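PDB 6BFI: VIN1 from Oscarella pearsei, which binds actin filaments and may play a role in cell-cell adhesion. Local coordinates for residues A[252-257]-A[767-772]; A[274-279]-A[619-624]; A[684-687]-A[692-695]; A[819-822]-A[826-829]. All coordinates share one frame; numbering follows the deposited sequence.

How the interactions relate
The four contacts all lie within the all-helical vinculin fold. Interaction 1 lies apart from the rest: its centre is about 27 Å from that of interaction 3 and about 35 Å from that of interaction 2. Along the chain, interactions 2 and 3 are nested in the long loop that interaction 1 closes. Interactions 2, 3 and 4 cluster on one side of the chain's centre, with centres about 17 to 20 Å apart. Interactions 2 and 4 touch directly, Pro620 O meeting Ile819 CD1 at 3.2 Å. Interactions 3 and 4 come within about 7 Å at their nearest atoms, without touching. Interactions 3 and 4 are short-range; interactions 1 and 2 join distant parts of the sequence.

Interaction 1 (A[252-257]-A[767-772]); sequences TTTFEE and STQLKI
Thr254 and Gln769 carry this small contact. Gln769 stands on helix 763-778. With CG anti to the carbonyl carbon and the chain extended beyond it, Gln769 carries its amide out to the loop. The hydroxyl OG1 of Thr254 donates a hydrogen bond to the amide oxygen OE1 of Gln769, 3.1 Å away. The donor meets the carbonyl from the side, at a C=O...donor angle of 105°, and is tilted 16° from the carbonyl plane. This is the tight part. Gln769 is buried, and Phe5 and Asn799 also pack on it. The Glu257 side is looser. There Glu257 OE2 comes only to 4.1 Å from Gln769 OE1, with the carboxylate and amide planes 58° apart, and Glu257 is partly exposed. An alanine in place of Gln769 has no amide, and Thr254 OG1 would probably lose its bond to the helix, leaving the loop freer to move. Elsewhere the same loop bonds to His187 through the carbonyl oxygen of Thr253. A side-chain tether between the loop after helix 224-249 and a helix near the C-terminus is consistent with the closed, head-to-tail arrangement known for vinculin.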
loop_
_atom_site.group_PDB
_atom_site.type_symbol
_atom_site.label_atom_id
_atom_site.label_comp_id
_atom_site.label_asym_id
_atom_site.label_seq_id
_atom_site.Cartn_x
_atom_site.Cartn_y
_atom_site.Cartn_z
ATOM N N THR A 252 2.403 -17.269 -10.816
ATOM C CA THR A 252 1.106 -17.884 -11.074
ATOM C C THR A 252 0.311 -18.049 -9.782
ATOM O O THR A 252 -0.505 -18.962 -9.659
ATOM C CB THR A 252 1.269 -19.232 -11.775
ATOM O OG1 THR A 252 1.998 -20.131 -10.930
ATOM C CG2 THR A 252 2.013 -19.064 -13.092
ATOM N N THR A 253 0.545 -17.167 -8.812
ATOM C CA THR A 253 -0.037 -17.292 -7.485
ATOM C C THR A 253 -0.688 -15.982 -7.063
ATOM O O THR A 253 -0.291 -14.899 -7.503
ATOM C CB THR A 253 1.020 -17.687 -6.443
ATOM O OG1 THR A 253 2.112 -16.758 -6.495
ATOM C CG2 THR A 253 1.536 -19.094 -6.707
ATOM N N THR A 254 -1.695 -16.097 -6.200
ATOM C CA THR A 254 -2.295 -14.923 -5.582
ATOM C C THR A 254 -1.291 -14.281 -4.632
ATOM O O THR A 254 -0.724 -14.953 -3.765
ATOM C CB THR A 254 -3.573 -15.306 -4.833
ATOM O OG1 THR A 254 -4.506 -15.905 -5.743
ATOM C CG2 THR A 254 -4.210 -14.077 -4.199
ATOM N N PHE A 255 -1.069 -12.976 -4.804
ATOM C CA PHE A 255 -0.027 -12.287 -4.046
ATOM C C PHE A 255 -0.344 -12.255 -2.557
ATOM O O PHE A 255 0.546 -12.458 -1.722
ATOM C CB PHE A 255 0.148 -10.865 -4.583
ATOM C CG PHE A 255 1.332 -10.138 -4.012
ATOM C CD1 PHE A 255 2.452 -10.831 -3.578
ATOM C CD2 PHE A 255 1.323 -8.756 -3.904
ATOM C CE1 PHE A 255 3.540 -10.160 -3.052
ATOM C CE2 PHE A 255 2.408 -8.079 -3.379
ATOM C CZ PHE A 255 3.517 -8.782 -2.953
ATOM N N GLU A 256 -1.606 -12.017 -2.203
ATOM C CA GLU A 256 -1.989 -11.793 -0.814
ATOM C C GLU A 256 -2.113 -13.100 -0.036
ATOM O O GLU A 256 -2.859 -13.175 0.945
ATOM C CB GLU A 256 -3.301 -11.006 -0.751
ATOM C CG GLU A 256 -3.205 -9.563 -1.256
ATOM C CD GLU A 256 -3.110 -9.454 -2.773
ATOM O OE1 GLU A 256 -3.143 -10.498 -3.459
ATOM O OE2 GLU A 256 -3.003 -8.319 -3.281
ATOM N N GLU A 257 -1.388 -14.130 -0.465
ATOM C CA GLU A 257 -1.302 -15.407 0.234
ATOM C C GLU A 257 0.146 -15.870 0.309
ATOM O O GLU A 257 0.445 -17.062 0.207
ATOM C CB GLU A 257 -2.172 -16.466 -0.441
ATOM C CG GLU A 257 -3.653 -16.127 -0.483
ATOM C CD GLU A 257 -4.491 -17.232 -1.098
ATOM O OE1 GLU A 257 -4.062 -18.404 -1.053
ATOM O OE2 GLU A 257 -5.578 -16.926 -1.631
ATOM N N SER A 767 -13.464 -14.300 -3.457
ATOM C CA SER A 767 -14.661 -15.121 -3.290
ATOM C C SER A 767 -14.816 -16.117 -4.434
ATOM O O SER A 767 -15.235 -17.263 -4.216
ATOM C CB SER A 767 -15.898 -14.231 -3.173
ATOM O OG SER A 767 -16.081 -13.448 -4.338
ATOM N N THR A 768 -14.488 -15.698 -5.659
ATOM C CA THR A 768 -14.517 -16.618 -6.794
ATOM C C THR A 768 -13.543 -17.772 -6.579
ATOM O O THR A 768 -13.911 -18.953 -6.701
ATOM C CB THR A 768 -14.186 -15.860 -8.081
ATOM O OG1 THR A 768 -15.110 -14.776 -8.249
ATOM C CG2 THR A 768 -14.269 -16.784 -9.288
ATOM N N GLN A 769 -12.293 -17.444 -6.241
ATOM C CA GLN A 769 -11.323 -18.478 -5.902
ATOM C C GLN A 769 -11.801 -19.329 -4.736
ATOM O O GLN A 769 -11.501 -20.524 -4.679
ATOM C CB GLN A 769 -9.969 -17.845 -5.578
ATOM C CG GLN A 769 -9.326 -17.124 -6.748
ATOM C CD GLN A 769 -7.980 -16.522 -6.393
ATOM O OE1 GLN A 769 -7.404 -16.829 -5.348
ATOM N NE2 GLN A 769 -7.472 -15.655 -7.262
ATOM N N LEU A 770 -12.554 -18.739 -3.806
ATOM C CA LEU A 770 -13.072 -19.500 -2.674
ATOM C C LEU A 770 -14.046 -20.571 -3.141
ATOM O O LEU A 770 -13.958 -21.731 -2.725
ATOM C CB LEU A 770 -13.744 -18.564 -1.667
ATOM C CG LEU A 770 -14.398 -19.246 -0.461
ATOM C CD1 LEU A 770 -13.350 -19.881 0.443
ATOM C CD2 LEU A 770 -15.254 -18.264 0.319
ATOM N N LYS A 771 -14.988 -20.198 -4.012
ATOM C CA LYS A 771 -15.946 -21.182 -4.506
ATOM C C LYS A 771 -15.251 -22.272 -5.311
ATOM O O LYS A 771 -15.549 -23.463 -5.143
ATOM C CB LYS A 771 -17.024 -20.494 -5.344
ATOM C CG LYS A 771 -17.921 -19.569 -4.540
ATOM C CD LYS A 771 -19.064 -19.036 -5.383
ATOM C CE LYS A 771 -18.554 -18.194 -6.536
ATOM N NZ LYS A 771 -19.678 -17.669 -7.358
ATOM N N ILE A 772 -14.309 -21.890 -6.178
ATOM C CA ILE A 772 -13.604 -22.890 -6.978
ATOM C C ILE A 772 -12.826 -23.845 -6.077
ATOM O O ILE A 772 -12.910 -25.072 -6.220
ATOM C CB ILE A 772 -12.685 -22.205 -8.005
ATOM C CG1 ILE A 772 -13.515 -21.402 -9.009
ATOM C CG2 ILE A 772 -11.824 -23.236 -8.719
ATOM C CD1 ILE A 772 -12.687 -20.641 -10.022
#

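Interaction 2 (A[274-279]-A[619-624]); sequences MFHQAQ and PPRPPL
His276 and Arg621 bring the two backbones to 8.2 Å between CA atoms, a helix turn facing an irregular proline-rich chain, and Gln279 and Leu624 are equally far apart. Side chains fill the gap. The CD of Arg621 lies over the His276 ring, 3.2 Å from the ring centroid and 6° off the ring normal. This is a CH-pi contact, centred on the face. Arg621 holds an almost eclipsed chi1 of 2°, then bends at chi3, which turns its guanidinium towards the helix. That flat group is tilted 34° from the ring. His276 CB is 3.5 Å from Arg621 NH1. Gln279 OE1 sits over a guanidinium face, 3.3 Å from Arg621 NE, at an angle too poor for a hydrogen bond. The guanidinium finds its strong partner in Asp280, which forms a salt bridge with NH2. Leu624 adds a loose van der Waals touch, its CD1 4.4 Å from the backbone oxygen O of Gln279. With an alanine at Arg621, the His276 face would probably lose its cover and Asp280 its salt-bridge mate. Glu361 of helix 344-375 takes hydrogen bonds from both His276 NE2 and Gln279 NE2. The chain after helix 589-615 thus lies along helix 268-283, which packs through Phe275 and Ala278 on helices 289-306 and 344-375.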
loop_
_atom_site.group_PDB
_atom_site.type_symbol
_atom_site.label_atom_id
_atom_site.label_comp_id
_atom_site.label_asym_id
_atom_site.label_seq_id
_atom_site.Cartn_x
_atom_site.Cartn_y
_atom_site.Cartn_z
ATOM N N MET A 274 -3.022 0.109 18.806
ATOM C CA MET A 274 -2.679 -0.220 20.186
ATOM C C MET A 274 -2.893 0.978 21.106
ATOM O O MET A 274 -3.410 0.827 22.222
ATOM C CB MET A 274 -1.235 -0.717 20.257
ATOM C CG MET A 274 -0.786 -1.162 21.639
ATOM S SD MET A 274 0.909 -1.779 21.648
ATOM C CE MET A 274 0.710 -3.329 20.772
ATOM N N PHE A 275 -2.501 2.173 20.656
ATOM C CA PHE A 275 -2.796 3.395 21.398
ATOM C C PHE A 275 -4.288 3.514 21.684
ATOM O O PHE A 275 -4.700 3.763 22.823
ATOM C CB PHE A 275 -2.309 4.616 20.611
ATOM C CG PHE A 275 -0.945 5.107 21.014
ATOM C CD1 PHE A 275 0.201 4.560 20.455
ATOM C CD2 PHE A 275 -0.809 6.129 21.939
ATOM C CE1 PHE A 275 1.455 5.017 20.822
ATOM C CE2 PHE A 275 0.443 6.588 22.310
ATOM C CZ PHE A 275 1.574 6.033 21.752
ATOM N N HIS A 276 -5.114 3.324 20.653
ATOM C CA HIS A 276 -6.550 3.530 20.808
ATOM C C HIS A 276 -7.175 2.459 21.696
ATOM O O HIS A 276 -8.077 2.751 22.489
ATOM C CB HIS A 276 -7.218 3.557 19.434
ATOM C CG HIS A 276 -6.632 4.570 18.500
ATOM N ND1 HIS A 276 -6.949 4.620 17.160
ATOM C CD2 HIS A 276 -5.747 5.575 18.715
ATOM C CE1 HIS A 276 -6.285 5.610 16.589
ATOM N NE2 HIS A 276 -5.549 6.205 17.510
ATOM N N GLN A 277 -6.708 1.215 21.574
ATOM C CA GLN A 277 -7.208 0.142 22.427
ATOM C C GLN A 277 -6.838 0.382 23.884
ATOM O O GLN A 277 -7.638 0.109 24.789
ATOM C CB GLN A 277 -6.658 -1.202 21.949
ATOM C CG GLN A 277 -7.235 -1.675 20.628
ATOM C CD GLN A 277 -8.536 -2.434 20.799
ATOM O OE1 GLN A 277 -8.604 -3.403 21.556
ATOM N NE2 GLN A 277 -9.576 -1.996 20.099
ATOM N N ALA A 278 -5.629 0.888 24.130
ATOM C CA ALA A 278 -5.230 1.197 25.498
ATOM C C ALA A 278 -6.032 2.371 26.050
ATOM O O ALA A 278 -6.399 2.379 27.232
ATOM C CB ALA A 278 -3.731 1.486 25.555
ATOM N N GLN A 279 -6.324 3.364 25.205
ATOM C CA GLN A 279 -7.151 4.486 25.636
ATOM C C GLN A 279 -8.566 4.030 25.979
ATOM O O GLN A 279 -9.128 4.450 26.996
ATOM C CB GLN A 279 -7.179 5.564 24.551
ATOM C CG GLN A 279 -5.839 6.258 24.324
ATOM C CD GLN A 279 -5.745 6.932 22.964
ATOM O OE1 GLN A 279 -6.729 7.014 22.227
ATOM N NE2 GLN A 279 -4.555 7.410 22.623
ATOM N N PRO A 619 -12.596 15.479 15.643
ATOM C CA PRO A 619 -11.915 14.433 16.414
ATOM C C PRO A 619 -11.830 13.144 15.619
ATOM O O PRO A 619 -12.841 12.672 15.075
ATOM C CB PRO A 619 -12.805 14.267 17.659
ATOM C CG PRO A 619 -14.096 14.968 17.324
ATOM C CD PRO A 619 -13.712 16.073 16.396
ATOM N N PRO A 620 -10.632 12.555 15.511
ATOM C CA PRO A 620 -10.456 11.367 14.660
ATOM C C PRO A 620 -11.348 10.206 15.066
ATOM O O PRO A 620 -12.350 9.915 14.405
ATOM C CB PRO A 620 -8.972 11.023 14.845
ATOM C CG PRO A 620 -8.333 12.299 15.287
ATOM C CD PRO A 620 -9.365 12.994 16.120
ATOM N N ARG A 621 -10.989 9.538 16.154
ATOM C CA ARG A 621 -11.746 8.401 16.651
ATOM C C ARG A 621 -12.970 8.887 17.418
ATOM O O ARG A 621 -13.106 10.078 17.707
ATOM C CB ARG A 621 -10.843 7.542 17.532
ATOM C CG ARG A 621 -9.445 8.106 17.701
ATOM C CD ARG A 621 -8.625 7.287 18.677
ATOM N NE ARG A 621 -9.164 7.331 20.033
ATOM C CZ ARG A 621 -9.894 6.365 20.580
ATOM N NH1 ARG A 621 -10.180 5.270 19.888
ATOM N NH2 ARG A 621 -10.341 6.495 21.823
ATOM N N PRO A 622 -13.900 7.990 17.744
ATOM C CA PRO A 622 -14.992 8.370 18.632
ATOM C C PRO A 622 -14.449 8.852 19.967
ATOM O O PRO A 622 -13.346 8.455 20.386
ATOM C CB PRO A 622 -15.797 7.072 18.784
ATOM C CG PRO A 622 -14.904 5.980 18.268
ATOM C CD PRO A 622 -14.086 6.631 17.208
ATOM N N PRO A 623 -15.191 9.717 20.662
ATOM C CA PRO A 623 -14.667 10.297 21.907
ATOM C C PRO A 623 -14.588 9.296 23.048
ATOM O O PRO A 623 -14.927 8.121 22.882
ATOM C CB PRO A 623 -15.671 11.416 22.213
ATOM C CG PRO A 623 -16.944 10.938 21.599
ATOM C CD PRO A 623 -16.543 10.208 20.346
ATOM N N LEU A 624 -14.139 9.758 24.210
ATOM C CA LEU A 624 -14.031 8.930 25.399
ATOM C C LEU A 624 -15.294 9.029 26.239
ATOM O O LEU A 624 -16.063 9.987 26.118
ATOM C CB LEU A 624 -12.831 9.367 26.242
ATOM C CG LEU A 624 -11.407 9.177 25.723
ATOM C CD1 LEU A 624 -11.225 7.791 25.124
ATOM C CD2 LEU A 624 -11.047 10.265 24.728
#

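Interaction 3 (A[684-687]-A[692-695]); sequences WDEK and ISLV
Glu686 reaches from the loop to Ser693 and Ile692 on the first turn of helix 690-710. Its CB is 4.1 Å from Ser693 OG. Its CG rests on the methyl CG2 of Ile692 at 4.0 Å. The chain runs extended beyond CG, and the carboxylate carbon CD comes to 3.8 Å from Ser693 CA. At the tip, OE1 is 2.8 Å from Ser693 OG, while OE2 faces Ser693 CA. The serine hydroxyl also has Asn689 O within hydrogen-bonding reach, and which oxygen receives its proton is not settled. The segments belong to an inter-helix connection of the helical bundle: the loop leaves helix 669-682 and folds back on the start of the next helix. Lys696 and Arg700, further along that helix, also touch Glu686. The other half of the contact is apolar. The CD1 of Ile692 meets Trp684 obliquely, 4.0 Å from the indole atom CD1, and the two side chains cross at about a right angle. Ile692 CG1 is 4.0 Å from Trp684 CB. Beyond this contact the indole packs edge-to-face with Trp832.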
loop_
_atom_site.group_PDB
_atom_site.type_symbol
_atom_site.label_atom_id
_atom_site.label_comp_id
_atom_site.label_asym_id
_atom_site.label_seq_id
_atom_site.Cartn_x
_atom_site.Cartn_y
_atom_site.Cartn_z
ATOM N N TRP A 684 -18.541 -4.267 18.686
ATOM C CA TRP A 684 -19.519 -3.273 18.271
ATOM C C TRP A 684 -20.926 -3.846 18.386
ATOM O O TRP A 684 -21.157 -5.018 18.071
ATOM C CB TRP A 684 -19.270 -2.823 16.830
ATOM C CG TRP A 684 -17.871 -2.389 16.565
ATOM C CD1 TRP A 684 -16.853 -3.157 16.084
ATOM C CD2 TRP A 684 -17.328 -1.077 16.757
ATOM N NE1 TRP A 684 -15.709 -2.408 15.968
ATOM C CE2 TRP A 684 -15.974 -1.127 16.376
ATOM C CE3 TRP A 684 -17.856 0.133 17.216
ATOM C CZ2 TRP A 684 -15.140 -0.013 16.438
ATOM C CZ3 TRP A 684 -17.027 1.239 17.279
ATOM C CH2 TRP A 684 -15.683 1.157 16.892
ATOM N N ASP A 685 -21.864 -3.013 18.831
ATOM C CA ASP A 685 -23.265 -3.404 18.838
ATOM C C ASP A 685 -23.830 -3.336 17.424
ATOM O O ASP A 685 -23.369 -2.557 16.584
ATOM C CB ASP A 685 -24.078 -2.511 19.775
ATOM C CG ASP A 685 -24.229 -1.097 19.250
ATOM O OD1 ASP A 685 -23.275 -0.585 18.629
ATOM O OD2 ASP A 685 -25.305 -0.498 19.455
ATOM N N GLU A 686 -24.844 -4.160 17.165
ATOM C CA GLU A 686 -25.340 -4.332 15.804
ATOM C C GLU A 686 -26.396 -3.313 15.399
ATOM O O GLU A 686 -26.512 -3.006 14.208
ATOM C CB GLU A 686 -25.914 -5.739 15.622
ATOM C CG GLU A 686 -24.869 -6.820 15.432
ATOM C CD GLU A 686 -25.388 -7.976 14.604
ATOM O OE1 GLU A 686 -26.478 -7.837 14.009
ATOM O OE2 GLU A 686 -24.709 -9.022 14.544
ATOM N N LYS A 687 -27.172 -2.788 16.347
ATOM C CA LYS A 687 -28.291 -1.925 15.988
ATOM C C LYS A 687 -27.798 -0.651 15.311
ATOM O O LYS A 687 -26.881 0.018 15.800
ATOM C CB LYS A 687 -29.130 -1.590 17.224
ATOM C CG LYS A 687 -28.376 -0.905 18.351
ATOM C CD LYS A 687 -29.338 -0.375 19.400
ATOM C CE LYS A 687 -30.359 0.563 18.776
ATOM N NZ LYS A 687 -31.390 0.996 19.757
ATOM N N ILE A 692 -21.644 -4.620 10.567
ATOM C CA ILE A 692 -21.281 -5.545 11.638
ATOM C C ILE A 692 -22.111 -6.819 11.544
ATOM O O ILE A 692 -21.615 -7.924 11.802
ATOM C CB ILE A 692 -21.440 -4.855 13.006
ATOM C CG1 ILE A 692 -20.490 -3.659 13.107
ATOM C CG2 ILE A 692 -21.188 -5.832 14.142
ATOM C CD1 ILE A 692 -19.034 -4.016 12.870
ATOM N N SER A 693 -23.381 -6.689 11.155
ATOM C CA SER A 693 -24.242 -7.859 11.007
ATOM C C SER A 693 -23.736 -8.771 9.895
ATOM O O SER A 693 -23.591 -9.987 10.090
ATOM C CB SER A 693 -25.678 -7.416 10.727
ATOM O OG SER A 693 -26.070 -6.379 11.610
ATOM N N LEU A 694 -23.462 -8.198 8.719
ATOM C CA LEU A 694 -22.948 -8.992 7.606
ATOM C C LEU A 694 -21.634 -9.665 7.971
ATOM O O LEU A 694 -21.396 -10.824 7.605
ATOM C CB LEU A 694 -22.763 -8.114 6.367
ATOM C CG LEU A 694 -23.962 -7.319 5.847
ATOM C CD1 LEU A 694 -23.636 -6.688 4.502
ATOM C CD2 LEU A 694 -25.203 -8.194 5.751
ATOM N N VAL A 695 -20.767 -8.956 8.696
ATOM C CA VAL A 695 -19.454 -9.506 9.015
ATOM C C VAL A 695 -19.573 -10.637 10.032
ATOM O O VAL A 695 -18.906 -11.671 9.907
ATOM C CB VAL A 695 -18.518 -8.391 9.507
ATOM C CG1 VAL A 695 -17.246 -8.989 10.033
ATOM C CG2 VAL A 695 -18.211 -7.426 8.373
#

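Interaction 4 (A[819-822]-A[826-829]); sequences IRLR and PIAS
The flat group met here is the peptide unit joining Ile827 to Ala828, and Leu821 CD1 lies above one of its faces. Over that face Leu821 CD1 is nearest Ile827 O, at 3.5 Å, with Ala828 CA at 3.8 Å. The setting is a surface turn in the chain that follows helix 786-817 of the helical bundle. Residues 826-829 form a single 3-10 turn, closed by a backbone hydrogen bond from Ser829 N to Pro826 O. Leu821 reaches this turn with CG anti to its carbonyl carbon (chi1 -68°), which sends the branched end towards Ile827 and Ala828. Its CD1 also meets the Ile827 methyl CG2 at 3.7 Å, and the leucine and isoleucine side chains run roughly perpendicular. One methyl of Leu821 therefore serves both the backbone and the side chain of Ile827. Nothing polar joins the two segments, so the contact is one of van der Waals packing, and Ala828 is exposed. Other bonds fix the chain leading into it: Arg820 and Arg822 make backbone hydrogen bonds to Met748 and Ala746, and Arg820 NH2 bonds to Asn616 O. Ile827 also packs on Ile743 of helix 718-745. At the outer end of the contact, Ala828 CB faces the carbonyl oxygen of Arg822 nearly head on, at 3.7 Å from Arg822 O.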
loop_
_atom_site.group_PDB
_atom_site.type_symbol
_atom_site.label_atom_id
_atom_site.label_comp_id
_atom_site.label_asym_id
_atom_site.label_seq_id
_atom_site.Cartn_x
_atom_site.Cartn_y
_atom_site.Cartn_z
ATOM N N ILE A 819 -15.933 8.675 9.537
ATOM C CA ILE A 819 -15.591 9.825 10.371
ATOM C C ILE A 819 -16.000 11.137 9.713
ATOM O O ILE A 819 -16.519 12.036 10.379
ATOM C CB ILE A 819 -14.086 9.803 10.701
ATOM C CG1 ILE A 819 -13.735 8.536 11.484
ATOM C CG2 ILE A 819 -13.693 11.040 11.493
ATOM C CD1 ILE A 819 -12.247 8.308 11.645
ATOM N N ARG A 820 -15.779 11.274 8.406
ATOM C CA ARG A 820 -16.129 12.481 7.657
ATOM C C ARG A 820 -17.110 12.093 6.555
ATOM O O ARG A 820 -16.746 12.000 5.380
ATOM C CB ARG A 820 -14.879 13.162 7.086
ATOM C CG ARG A 820 -14.009 13.846 8.128
ATOM C CD ARG A 820 -12.909 14.661 7.468
ATOM N NE ARG A 820 -12.090 15.373 8.445
ATOM C CZ ARG A 820 -12.380 16.578 8.926
ATOM N NH1 ARG A 820 -13.472 17.212 8.522
ATOM N NH2 ARG A 820 -11.575 17.149 9.813
ATOM N N LEU A 821 -18.361 11.873 6.942
ATOM C CA LEU A 821 -19.426 11.551 6.005
ATOM C C LEU A 821 -20.202 12.808 5.635
ATOM O O LEU A 821 -20.247 13.781 6.393
ATOM C CB LEU A 821 -20.382 10.513 6.594
ATOM C CG LEU A 821 -19.842 9.098 6.798
ATOM C CD1 LEU A 821 -20.910 8.209 7.417
ATOM C CD2 LEU A 821 -19.355 8.519 5.479
ATOM N N ARG A 822 -20.813 12.776 4.457
ATOM C CA ARG A 822 -21.686 13.861 4.047
ATOM C C ARG A 822 -22.900 13.924 4.972
ATOM O O ARG A 822 -23.428 12.884 5.376
ATOM C CB ARG A 822 -22.132 13.666 2.599
ATOM C CG ARG A 822 -20.981 13.668 1.605
ATOM C CD ARG A 822 -21.183 12.640 0.504
ATOM N NE ARG A 822 -22.339 12.942 -0.335
ATOM C CZ ARG A 822 -22.730 12.194 -1.362
ATOM N NH1 ARG A 822 -22.058 11.094 -1.677
ATOM N NH2 ARG A 822 -23.793 12.542 -2.074
ATOM N N PRO A 826 -27.626 8.643 3.578
ATOM C CA PRO A 826 -28.182 7.749 4.608
ATOM C C PRO A 826 -27.111 7.079 5.449
ATOM O O PRO A 826 -27.388 6.672 6.588
ATOM C CB PRO A 826 -28.986 6.728 3.792
ATOM C CG PRO A 826 -28.387 6.775 2.423
ATOM C CD PRO A 826 -27.959 8.197 2.216
ATOM N N ILE A 827 -25.891 6.970 4.919
ATOM C CA ILE A 827 -24.778 6.272 5.558
ATOM C C ILE A 827 -24.455 7.010 6.849
ATOM O O ILE A 827 -23.905 6.443 7.799
ATOM C CB ILE A 827 -23.545 6.197 4.630
ATOM C CG1 ILE A 827 -23.872 5.464 3.330
ATOM C CG2 ILE A 827 -22.399 5.481 5.322
ATOM C CD1 ILE A 827 -24.258 6.367 2.184
ATOM N N ALA A 828 -24.809 8.295 6.878
ATOM C CA ALA A 828 -24.565 9.114 8.057
ATOM C C ALA A 828 -25.283 8.565 9.282
ATOM O O ALA A 828 -24.825 8.773 10.412
ATOM C CB ALA A 828 -24.990 10.559 7.781
ATOM N N SER A 829 -26.387 7.842 9.084
ATOM C CA SER A 829 -27.149 7.274 10.191
ATOM C C SER A 829 -26.563 5.966 10.717
ATOM O O SER A 829 -27.192 5.325 11.567
ATOM C CB SER A 829 -28.604 7.056 9.770
ATOM O OG SER A 829 -29.240 8.287 9.477
#